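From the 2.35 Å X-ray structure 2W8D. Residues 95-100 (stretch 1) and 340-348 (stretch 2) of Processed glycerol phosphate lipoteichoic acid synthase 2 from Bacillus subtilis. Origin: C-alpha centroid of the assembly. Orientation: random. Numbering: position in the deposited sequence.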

# COMPACT_ATOMS: atom_id res chain seq x y z
N LEU A 95 1.24 11.08 2.80
CA LEU A 95 2.14 12.05 2.19
C LEU A 95 3.00 11.34 1.15
O LEU A 95 3.42 10.20 1.35
CB LEU A 95 3.04 12.70 3.23
CG LEU A 95 2.44 13.62 4.29
CD1 LEU A 95 3.55 14.01 5.28
CD2 LEU A 95 1.79 14.84 3.61
N TYR A 96 3.25 12.01 0.04
CA TYR A 96 4.06 11.44 -1.03
C TYR A 96 5.53 11.27 -0.64
O TYR A 96 6.10 12.07 0.12
CB TYR A 96 3.94 12.31 -2.29
CG TYR A 96 2.59 12.22 -2.89
CD1 TYR A 96 2.29 11.25 -3.85
CD2 TYR A 96 1.58 13.08 -2.48
CE1 TYR A 96 1.01 11.14 -4.40
CE2 TYR A 96 0.31 12.99 -3.00
CZ TYR A 96 0.02 12.04 -3.96
OH TYR A 96 -1.25 11.97 -4.46
N PRO A 97 6.16 10.22 -1.16
CA PRO A 97 7.59 9.96 -1.00
C PRO A 97 8.39 10.96 -1.83
O PRO A 97 7.81 11.84 -2.47
CB PRO A 97 7.74 8.57 -1.61
CG PRO A 97 6.70 8.57 -2.71
CD PRO A 97 5.52 9.24 -2.08
N LEU A 98 9.71 10.85 -1.80
CA LEU A 98 10.54 11.83 -2.55
C LEU A 98 10.47 11.54 -4.06
O LEU A 98 10.28 10.39 -4.46
CB LEU A 98 11.99 11.78 -2.08
CG LEU A 98 12.34 12.09 -0.62
CD1 LEU A 98 13.82 11.85 -0.39
CD2 LEU A 98 12.07 13.56 -0.39
N ALA A 99 10.61 12.58 -4.87
CA ALA A 99 10.69 12.45 -6.30
C ALA A 99 11.92 11.66 -6.78
O ALA A 99 11.82 11.00 -7.82
CB ALA A 99 10.65 13.87 -7.00
N GLN A 100 13.05 11.79 -6.07
CA GLN A 100 14.29 11.00 -6.26
C GLN A 100 14.84 10.50 -4.89
O GLN A 100 14.76 11.22 -3.90
CB GLN A 100 15.40 11.85 -6.86
CG GLN A 100 15.04 12.60 -8.14
CD GLN A 100 15.53 11.90 -9.41
OE1 GLN A 100 15.22 10.72 -9.67
NE2 GLN A 100 16.30 12.64 -10.23
N HIS A 340 -14.93 11.95 -2.78
CA HIS A 340 -13.57 11.42 -3.07
C HIS A 340 -13.04 11.81 -4.45
O HIS A 340 -13.69 11.50 -5.45
CB HIS A 340 -13.56 9.88 -2.91
CG HIS A 340 -12.32 9.22 -3.43
ND1 HIS A 340 -11.07 9.41 -2.86
CD2 HIS A 340 -12.13 8.36 -4.46
CE1 HIS A 340 -10.18 8.70 -3.52
NE2 HIS A 340 -10.80 8.04 -4.48
N ARG A 341 -11.87 12.47 -4.50
CA ARG A 341 -11.27 12.88 -5.79
C ARG A 341 -10.69 11.69 -6.54
O ARG A 341 -10.15 10.79 -5.93
CB ARG A 341 -10.26 14.03 -5.64
CG ARG A 341 -8.94 13.69 -4.90
CD ARG A 341 -7.85 13.15 -5.84
NE ARG A 341 -6.65 12.76 -5.09
CZ ARG A 341 -6.47 11.60 -4.47
NH1 ARG A 341 -7.42 10.67 -4.48
NH2 ARG A 341 -5.35 11.37 -3.80
N GLU A 342 -10.80 11.68 -7.87
CA GLU A 342 -10.38 10.51 -8.64
C GLU A 342 -9.28 10.80 -9.65
O GLU A 342 -8.98 9.97 -10.49
CB GLU A 342 -11.57 9.90 -9.35
CG GLU A 342 -12.51 9.22 -8.37
CD GLU A 342 -13.61 8.42 -9.05
OE1 GLU A 342 -14.76 8.91 -9.08
OE2 GLU A 342 -13.32 7.32 -9.55
N VAL A 343 -8.66 11.97 -9.55
CA VAL A 343 -7.55 12.32 -10.39
C VAL A 343 -6.30 11.90 -9.59
O VAL A 343 -5.97 12.53 -8.59
CB VAL A 343 -7.54 13.84 -10.69
CG1 VAL A 343 -6.44 14.19 -11.64
CG2 VAL A 343 -8.91 14.32 -11.29
N ILE A 344 -5.61 10.83 -10.02
CA ILE A 344 -4.63 10.16 -9.18
C ILE A 344 -3.23 10.53 -9.61
O ILE A 344 -2.79 10.13 -10.68
CB ILE A 344 -4.79 8.61 -9.17
CG1 ILE A 344 -6.27 8.17 -9.00
CG2 ILE A 344 -3.97 7.98 -8.07
CD1 ILE A 344 -6.96 8.76 -7.81
N PRO A 345 -2.50 11.30 -8.79
CA PRO A 345 -1.11 11.58 -9.19
C PRO A 345 -0.24 10.35 -9.12
O PRO A 345 -0.45 9.47 -8.27
CB PRO A 345 -0.62 12.57 -8.12
CG PRO A 345 -1.82 13.09 -7.45
CD PRO A 345 -2.91 12.04 -7.58
N PHE A 346 0.74 10.33 -10.02
CA PHE A 346 1.94 9.49 -9.95
C PHE A 346 3.09 10.34 -9.42
O PHE A 346 3.10 11.57 -9.60
CB PHE A 346 2.31 8.99 -11.34
CG PHE A 346 1.42 7.91 -11.86
CD1 PHE A 346 0.26 7.56 -11.18
CD2 PHE A 346 1.75 7.24 -13.04
CE1 PHE A 346 -0.60 6.53 -11.68
CE2 PHE A 346 0.92 6.22 -13.54
CZ PHE A 346 -0.26 5.86 -12.85
N ARG A 347 4.07 9.71 -8.78
CA ARG A 347 5.19 10.48 -8.23
C ARG A 347 5.92 11.38 -9.29
O ARG A 347 6.37 12.48 -8.98
CB ARG A 347 6.20 9.57 -7.47
CG ARG A 347 7.21 10.35 -6.61
CD ARG A 347 6.81 11.83 -6.68
NE ARG A 347 6.90 12.46 -5.41
CZ ARG A 347 6.86 13.76 -5.20
NH1 ARG A 347 6.71 14.62 -6.20
NH2 ARG A 347 7.00 14.18 -3.96
N ASN A 348 6.04 10.92 -10.52
CA ASN A 348 6.80 11.69 -11.47
C ASN A 348 5.96 12.81 -12.14
O ASN A 348 6.44 13.48 -13.03
CB ASN A 348 7.43 10.78 -12.53
CG ASN A 348 6.37 10.16 -13.44
OD1 ASN A 348 5.16 10.40 -13.26
ND2 ASN A 348 6.82 9.36 -14.41

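Arg-347 makes both hydrogen bonds of this contact from a side chain with a nearly eclipsed chi2 of 5°, and both go to a single backbone carbonyl in a segment that lies at least 245 residues away in sequence wherever the two touch. The oxygen of Pro-97 sits at the edge of the Arg-347 guanidinium, near its plane, and is gripped by two nitrogens of that group: NE of Arg-347 lies 3.1 Å from O of Pro-97, and NH2 of Arg-347 lies 2.9 Å from the same O. The N-H...O angles, 142° for NE and 154° for NH2, are bent, as expected when two donors of one rigid planar group converge on one acceptor. The second bond is the shorter and straighter of the pair.

The CA-to-CB bond of Arg-347 points toward stretch 1, with chi1 in the t well; chi3, at 138°, is like chi2 off the usual wells. CG of Arg-347 is 3.7 Å from O of Leu-98 and 4.3 Å from CG of Pro-97, while the backbone N of Ala-99 lies over one face of the guanidinium, 3.8 Å from NE of Arg-347. Leu-98 makes its close approach through its backbone; its CA-to-CB bond points away. Arg-347 has the largest area covered by the other stretch, 117 Å².

A second group of contacts forms around Tyr-96, whose CA-to-CB bond points toward stretch 2. OH of Tyr-96 comes within 3.2 Å of CG of Pro-345, and CZ of Tyr-96 is 4.1 Å from that same CG; the proline approaches the ring obliquely. Arg-341 stays more distant, with NH2 4.2 Å from OH of Tyr-96, and both atoms find hydrogen-bonding partners elsewhere in the structure. At the opposite end of the tyrosine side chain, CB of Tyr-96 lies 4.0 Å from NH2 of Arg-347, linking the two groups.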